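Aminotransferase class-III (PDB 6K8H) is a class-III aminotransferase, named an omega-transaminase, a dimer-forming protein of the pyridoxal-phosphate-dependent aminotransferase superfamily. Local coordinates at residues V121-S126 with V290-G295; S126-V131 with H155-F160. All coordinates share one frame; numbering follows the deposited sequence.

Overall arrangement
Both interactions are buried, and they meet in Ser-126, where strand 120-124 hands over to helix 127-142. Interaction 1 joins that strand to strand 291-295 at the edge, within this chain, of the large mixed sheet, mainly through backbone hydrogen bonds. Interaction 2 sits nested within the loop that interaction 1 closes, and sets the first turn of the helix against the loop 155-158 by side-chain packing, one weak direct bond and waters held only weakly on the helix side. The helix also packs back on the strands, with Ala-130 against Thr-124 and Ala-292. Both contacts reach the second subunit and the bound PLR, but interaction 2 grips the phosphate directly, whereas interaction 1 touches it through Ser-126 alone.

Interaction 1. Residues V121-S126 with V290-G295; sequences VRFTNS and VGAVGG. With PLR ((5-hydroxy-4,6-dimethylpyridin-3-yl)methyl dihydrogen phosphate), chain D.
Thr-124 carries OG1 between its backbone N and carbonyl carbon (chi1 67°), the crowded position, which lays the hydroxyl over Gly-291, with OG1 3.2 Å from Gly-291 CA. From there OG1 donates to Ser-126 O at 2.9 Å, pinning the chain as it turns out of the strand. Gly-291, lacking a side chain, lets both oxygens come close, and its CA lies 3.5 Å from Ser-126 O in a CA-H...O contact. On the other sheet face Phe-123 swings CG anti to its carbonyl carbon (chi1 -61°), and CD1 comes to 4.0 Å from Ala-292 CB, while Gly-291 O sits at the ring edge.

The backbones run antiparallel. Arg-122 and Val-293 form one hydrogen-bonded pair, with Arg-122 N to Val-293 O at 2.9 Å. Thr-124 and Gly-291 form the next, with a different approach: Thr-124 N reaches Gly-291 O at 2.8 Å from above the carbonyl plane, 61° out of it. Past this pair the backbones stay side by side, but Asn-125 O and Val-290 N are joined through a water, which donates to Asn-125 O at 2.6 Å and accepts a longer bond from Val-290 N. Leu-107 and Leu-111 of helix 102-114 pack on Phe-123, and Ala-134 of helix 127-142 on Val-293. Ser-126 ends the segment with CB 3.6 Å from O1P of PLR and OG bonded to Glu-129 of the second subunit.

Strand 291-295 runs against its neighbours on both sides, as the lone reversed strand does in the seven-stranded sheet of fold-type I aminotransferases.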
loop_
_atom_site.group_PDB
_atom_site.type_symbol
_atom_site.label_atom_id
_atom_site.label_comp_id
_atom_site.label_asym_id
_atom_site.label_seq_id
_atom_site.Cartn_x
_atom_site.Cartn_y
_atom_site.Cartn_z
ATOM N N VAL B 121 -15.947 6.754 -4.389
ATOM C CA VAL B 121 -14.612 6.487 -3.868
ATOM C C VAL B 121 -14.252 5.025 -4.102
ATOM O O VAL B 121 -15.112 4.185 -4.379
ATOM C CB VAL B 121 -14.468 6.829 -2.359
ATOM C CG1 VAL B 121 -14.953 8.238 -2.070
ATOM C CG2 VAL B 121 -15.210 5.817 -1.505
ATOM N N ARG B 122 -12.947 4.750 -4.017
ATOM C CA ARG B 122 -12.359 3.417 -3.914
ATOM C C ARG B 122 -11.269 3.459 -2.848
ATOM O O ARG B 122 -10.542 4.453 -2.738
ATOM C CB ARG B 122 -11.747 2.951 -5.244
ATOM C CG ARG B 122 -12.750 2.591 -6.324
ATOM C CD ARG B 122 -12.051 2.179 -7.602
ATOM N NE ARG B 122 -11.585 0.787 -7.611
ATOM C CZ ARG B 122 -12.310 -0.248 -8.039
ATOM N NH1 ARG B 122 -13.542 -0.060 -8.478
ATOM N NH2 ARG B 122 -11.806 -1.477 -8.041
ATOM N N PHE B 123 -11.135 2.373 -2.087
ATOM C CA PHE B 123 -10.152 2.294 -1.016
ATOM C C PHE B 123 -8.909 1.539 -1.475
ATOM O O PHE B 123 -8.986 0.600 -2.281
ATOM C CB PHE B 123 -10.752 1.622 0.221
ATOM C CG PHE B 123 -11.926 2.364 0.779
ATOM C CD1 PHE B 123 -11.729 3.469 1.592
ATOM C CD2 PHE B 123 -13.218 1.998 0.448
ATOM C CE1 PHE B 123 -12.802 4.181 2.089
ATOM C CE2 PHE B 123 -14.303 2.709 0.942
ATOM C CZ PHE B 123 -14.094 3.803 1.757
ATOM N N THR B 124 -7.758 1.984 -0.971
ATOM C CA THR B 124 -6.462 1.370 -1.216
ATOM C C THR B 124 -5.821 1.073 0.135
ATOM O O THR B 124 -6.460 1.264 1.176
ATOM C CB THR B 124 -5.572 2.298 -2.039
ATOM O OG1 THR B 124 -5.255 3.444 -1.244
ATOM C CG2 THR B 124 -6.283 2.753 -3.330
ATOM N N ASN B 125 -4.562 0.640 0.140
ATOM C CA ASN B 125 -3.897 0.269 1.381
ATOM C C ASN B 125 -2.868 1.291 1.849
ATOM O O ASN B 125 -2.180 1.042 2.852
ATOM C CB ASN B 125 -3.265 -1.113 1.225
ATOM C CG ASN B 125 -4.285 -2.131 0.799
ATOM O OD1 ASN B 125 -5.152 -2.501 1.589
ATOM N ND2 ASN B 125 -4.249 -2.527 -0.469
ATOM N N SER B 126 -2.744 2.428 1.160
ATOM C CA SER B 126 -1.794 3.464 1.547
ATOM C C SER B 126 -2.156 4.737 0.798
ATOM O O SER B 126 -2.835 4.697 -0.237
ATOM C CB SER B 126 -0.351 3.062 1.274
ATOM O OG SER B 126 -0.171 2.871 -0.102
ATOM N N VAL B 290 -4.429 2.329 5.143
ATOM C CA VAL B 290 -5.571 2.826 4.380
ATOM C C VAL B 290 -5.132 3.861 3.357
ATOM O O VAL B 290 -4.143 4.582 3.554
ATOM C CB VAL B 290 -6.620 3.443 5.321
ATOM C CG1 VAL B 290 -6.065 4.712 5.937
ATOM C CG2 VAL B 290 -7.951 3.695 4.596
ATOM N N GLY B 291 -5.877 3.936 2.260
ATOM C CA GLY B 291 -5.877 5.085 1.377
ATOM C C GLY B 291 -7.205 5.098 0.653
ATOM O O GLY B 291 -8.006 4.167 0.760
ATOM N N ALA B 292 -7.431 6.156 -0.108
ATOM C CA ALA B 292 -8.669 6.219 -0.872
ATOM C C ALA B 292 -8.491 7.221 -1.987
ATOM O O ALA B 292 -7.812 8.228 -1.818
ATOM C CB ALA B 292 -9.874 6.616 0.001
ATOM N N VAL B 293 -9.102 6.937 -3.124
ATOM C CA VAL B 293 -9.169 7.870 -4.232
ATOM C C VAL B 293 -10.645 8.069 -4.543
ATOM O O VAL B 293 -11.401 7.095 -4.619
ATOM C CB VAL B 293 -8.382 7.352 -5.455
ATOM C CG1 VAL B 293 -8.726 5.897 -5.735
ATOM C CG2 VAL B 293 -8.652 8.201 -6.666
ATOM N N GLY B 294 -11.069 9.325 -4.659
ATOM C CA GLY B 294 -12.466 9.567 -4.952
ATOM C C GLY B 294 -12.625 10.829 -5.766
ATOM O O GLY B 294 -11.702 11.633 -5.901
ATOM N N GLY B 295 -13.829 11.003 -6.292
ATOM C CA GLY B 295 -14.119 12.209 -7.046
ATOM C C GLY B 295 -15.412 12.083 -7.824
ATOM O O GLY B 295 -16.348 11.385 -7.403
HETATM N N1 PLR D . 0.546 12.345 0.333
HETATM C C2 PLR D . 0.818 13.118 1.378
HETATM C C2A PLR D . 0.521 14.579 1.299
HETATM C C3 PLR D . 1.356 12.562 2.547
HETATM O O3 PLR D . 1.609 13.375 3.592
HETATM C C4 PLR D . 1.618 11.178 2.602
HETATM C C4A PLR D . 2.173 10.585 3.820
HETATM C C5 PLR D . 1.312 10.392 1.487
HETATM C C6 PLR D . 0.802 11.021 0.384
HETATM C C5A PLR D . 1.588 8.912 1.464
HETATM O O4P PLR D . 0.731 8.110 2.334
HETATM P P PLR D . 1.279 6.707 2.899
HETATM O O1P PLR D . 1.709 5.938 1.692
HETATM O O2P PLR D . 2.421 7.036 3.789
HETATM O O3P PLR D . 0.143 6.069 3.632
HETATM O O HOH W 1 -1.207 2.704 4.548
#

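Interaction 2. Residues S126-V131 with H155-F160. With PLR ((5-hydroxy-4,6-dimethylpyridin-3-yl)methyl dihydrogen phosphate), chain D.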
loop_
_atom_site.group_PDB
_atom_site.type_symbol
_atom_site.label_atom_id
_atom_site.label_comp_id
_atom_site.label_asym_id
_atom_site.label_seq_id
_atom_site.Cartn_x
_atom_site.Cartn_y
_atom_site.Cartn_z
ATOM N N SER B 126 -2.744 2.428 1.160
ATOM C CA SER B 126 -1.794 3.464 1.547
ATOM C C SER B 126 -2.156 4.737 0.798
ATOM O O SER B 126 -2.835 4.697 -0.237
ATOM C CB SER B 126 -0.351 3.062 1.274
ATOM O OG SER B 126 -0.171 2.871 -0.102
ATOM N N GLY B 127 -1.701 5.870 1.341
ATOM C CA GLY B 127 -1.795 7.116 0.599
ATOM C C GLY B 127 -0.976 7.081 -0.678
ATOM O O GLY B 127 -1.362 7.660 -1.695
ATOM N N THR B 128 0.180 6.410 -0.631
ATOM C CA THR B 128 0.965 6.174 -1.838
ATOM C C THR B 128 0.134 5.483 -2.907
ATOM O O THR B 128 0.153 5.881 -4.083
ATOM C CB THR B 128 2.185 5.327 -1.506
ATOM O OG1 THR B 128 3.095 6.117 -0.755
ATOM C CG2 THR B 128 2.865 4.822 -2.808
ATOM N N GLU B 129 -0.585 4.422 -2.522
ATOM C CA GLU B 129 -1.432 3.717 -3.478
ATOM C C GLU B 129 -2.559 4.611 -3.968
ATOM O O GLU B 129 -2.925 4.569 -5.144
ATOM C CB GLU B 129 -2.006 2.432 -2.856
ATOM C CG GLU B 129 -1.042 1.243 -2.817
ATOM C CD GLU B 129 -1.740 -0.104 -2.503
ATOM O OE1 GLU B 129 -2.949 -0.122 -2.169
ATOM O OE2 GLU B 129 -1.061 -1.149 -2.590
ATOM N N ALA B 130 -3.136 5.414 -3.075
ATOM C CA ALA B 130 -4.207 6.318 -3.486
ATOM C C ALA B 130 -3.719 7.294 -4.549
ATOM O O ALA B 130 -4.377 7.490 -5.579
ATOM C CB ALA B 130 -4.743 7.067 -2.265
ATOM N N VAL B 131 -2.550 7.898 -4.323
ATOM C CA VAL B 131 -1.980 8.836 -5.292
ATOM C C VAL B 131 -1.691 8.126 -6.608
ATOM O O VAL B 131 -1.976 8.649 -7.696
ATOM C CB VAL B 131 -0.711 9.492 -4.712
ATOM C CG1 VAL B 131 0.013 10.328 -5.768
ATOM C CG2 VAL B 131 -1.076 10.362 -3.486
ATOM N N HIS B 155 4.485 13.134 -2.092
ATOM C CA HIS B 155 3.234 12.426 -2.338
ATOM C C HIS B 155 3.375 10.916 -2.157
ATOM O O HIS B 155 2.537 10.163 -2.666
ATOM C CB HIS B 155 2.707 12.695 -3.742
ATOM C CG HIS B 155 2.518 14.148 -4.051
ATOM N ND1 HIS B 155 1.470 14.882 -3.547
ATOM C CD2 HIS B 155 3.237 14.997 -4.825
ATOM C CE1 HIS B 155 1.556 16.127 -3.983
ATOM N NE2 HIS B 155 2.616 16.223 -4.766
ATOM N N GLY B 156 4.417 10.449 -1.485
ATOM C CA GLY B 156 4.631 9.019 -1.315
ATOM C C GLY B 156 5.742 8.502 -2.202
ATOM O O GLY B 156 6.540 9.265 -2.745
ATOM N N SER B 157 5.783 7.174 -2.358
ATOM C CA SER B 157 6.911 6.496 -2.998
ATOM C C SER B 157 6.646 6.065 -4.449
ATOM O O SER B 157 7.498 5.400 -5.050
ATOM C CB SER B 157 7.352 5.293 -2.142
ATOM O OG SER B 157 6.273 4.445 -1.841
ATOM N N TYR B 158 5.488 6.384 -5.012
ATOM C CA TYR B 158 5.224 6.065 -6.415
ATOM C C TYR B 158 6.140 6.867 -7.340
ATOM O O TYR B 158 6.196 8.098 -7.245
ATOM C CB TYR B 158 3.765 6.361 -6.726
ATOM C CG TYR B 158 3.318 6.115 -8.154
ATOM C CD1 TYR B 158 3.660 4.950 -8.827
ATOM C CD2 TYR B 158 2.516 7.041 -8.807
ATOM C CE1 TYR B 158 3.224 4.719 -10.133
ATOM C CE2 TYR B 158 2.073 6.828 -10.109
ATOM C CZ TYR B 158 2.439 5.669 -10.771
ATOM O OH TYR B 158 1.997 5.445 -12.057
ATOM N N ASP B 159 6.814 6.173 -8.272
ATOM C CA ASP B 159 7.865 6.772 -9.110
ATOM C C ASP B 159 7.506 8.161 -9.646
ATOM O O ASP B 159 8.263 9.130 -9.484
ATOM C CB ASP B 159 8.163 5.863 -10.312
ATOM C CG ASP B 159 8.732 4.515 -9.916
ATOM O OD1 ASP B 159 8.116 3.846 -9.069
ATOM O OD2 ASP B 159 9.773 4.106 -10.482
ATOM N N PHE B 160 6.362 8.264 -10.320
ATOM C CA PHE B 160 6.001 9.511 -10.984
ATOM C C PHE B 160 5.628 10.601 -9.982
ATOM O O PHE B 160 5.918 11.779 -10.219
ATOM C CB PHE B 160 4.862 9.241 -11.978
ATOM C CG PHE B 160 5.225 8.240 -13.037
ATOM C CD1 PHE B 160 5.961 8.621 -14.147
ATOM C CD2 PHE B 160 4.864 6.913 -12.908
ATOM C CE1 PHE B 160 6.314 7.698 -15.116
ATOM C CE2 PHE B 160 5.214 5.986 -13.871
ATOM C CZ PHE B 160 5.938 6.387 -14.981
HETATM N N1 PLR D . 0.546 12.345 0.333
HETATM C C2 PLR D . 0.818 13.118 1.378
HETATM C C2A PLR D . 0.521 14.579 1.299
HETATM C C3 PLR D . 1.356 12.562 2.547
HETATM O O3 PLR D . 1.609 13.375 3.592
HETATM C C4 PLR D . 1.618 11.178 2.602
HETATM C C4A PLR D . 2.173 10.585 3.820
HETATM C C5 PLR D . 1.312 10.392 1.487
HETATM C C6 PLR D . 0.802 11.021 0.384
HETATM C C5A PLR D . 1.588 8.912 1.464
HETATM O O4P PLR D . 0.731 8.110 2.334
HETATM P P PLR D . 1.279 6.707 2.899
HETATM O O1P PLR D . 1.709 5.938 1.692
HETATM O O2P PLR D . 2.421 7.036 3.789
HETATM O O3P PLR D . 0.143 6.069 3.632
HETATM O O HOH W 2 2.855 8.020 -4.257
HETATM O O HOH W 3 5.626 4.532 1.003
#
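Thr-128 meets Gly-156 and Ser-157 at a phosphate-binding helix N-terminus, the opening turn of helix 127-142, whose N-cap Ser-126 accepts from Glu-129 N through OG. Starting from the helix, Thr-128 CB already lies 3.3 Å from O1P of PLR. OG1 stands anti to the carbonyl carbon, beside its own backbone N (chi1 -71°), which brings the hydroxyl to the phosphate oxygen that the backbone N-H already binds: OG1 and N each donate to O1P at 2.8 Å. OG1 also accepts a weak bond from Ser-157 N at 3.3 Å, which links the loop to the hydroxyl that donates to the phosphate. The other branch, CG2, turns to the loop and rests 3.6 Å from Ser-157 OG.

Gly-127 N takes a second phosphate oxygen, O3P, at 2.9 Å, and Thr-317 of the second subunit adds a further bond to PLR. A helix N-terminus pointing at a phosphate in this way would be expected to favour its negative charge.

One turn on, the Val-131 side chain crosses that of His-155 at about a right angle, CG2 lying 3.7 Å from His-155 O. The His-155 ring bonds Asp-255 through ND1. A water donates to His-155 O at 2.7 Å, accepts from Tyr-158 N and reaches Thr-128 O only by a weak bond.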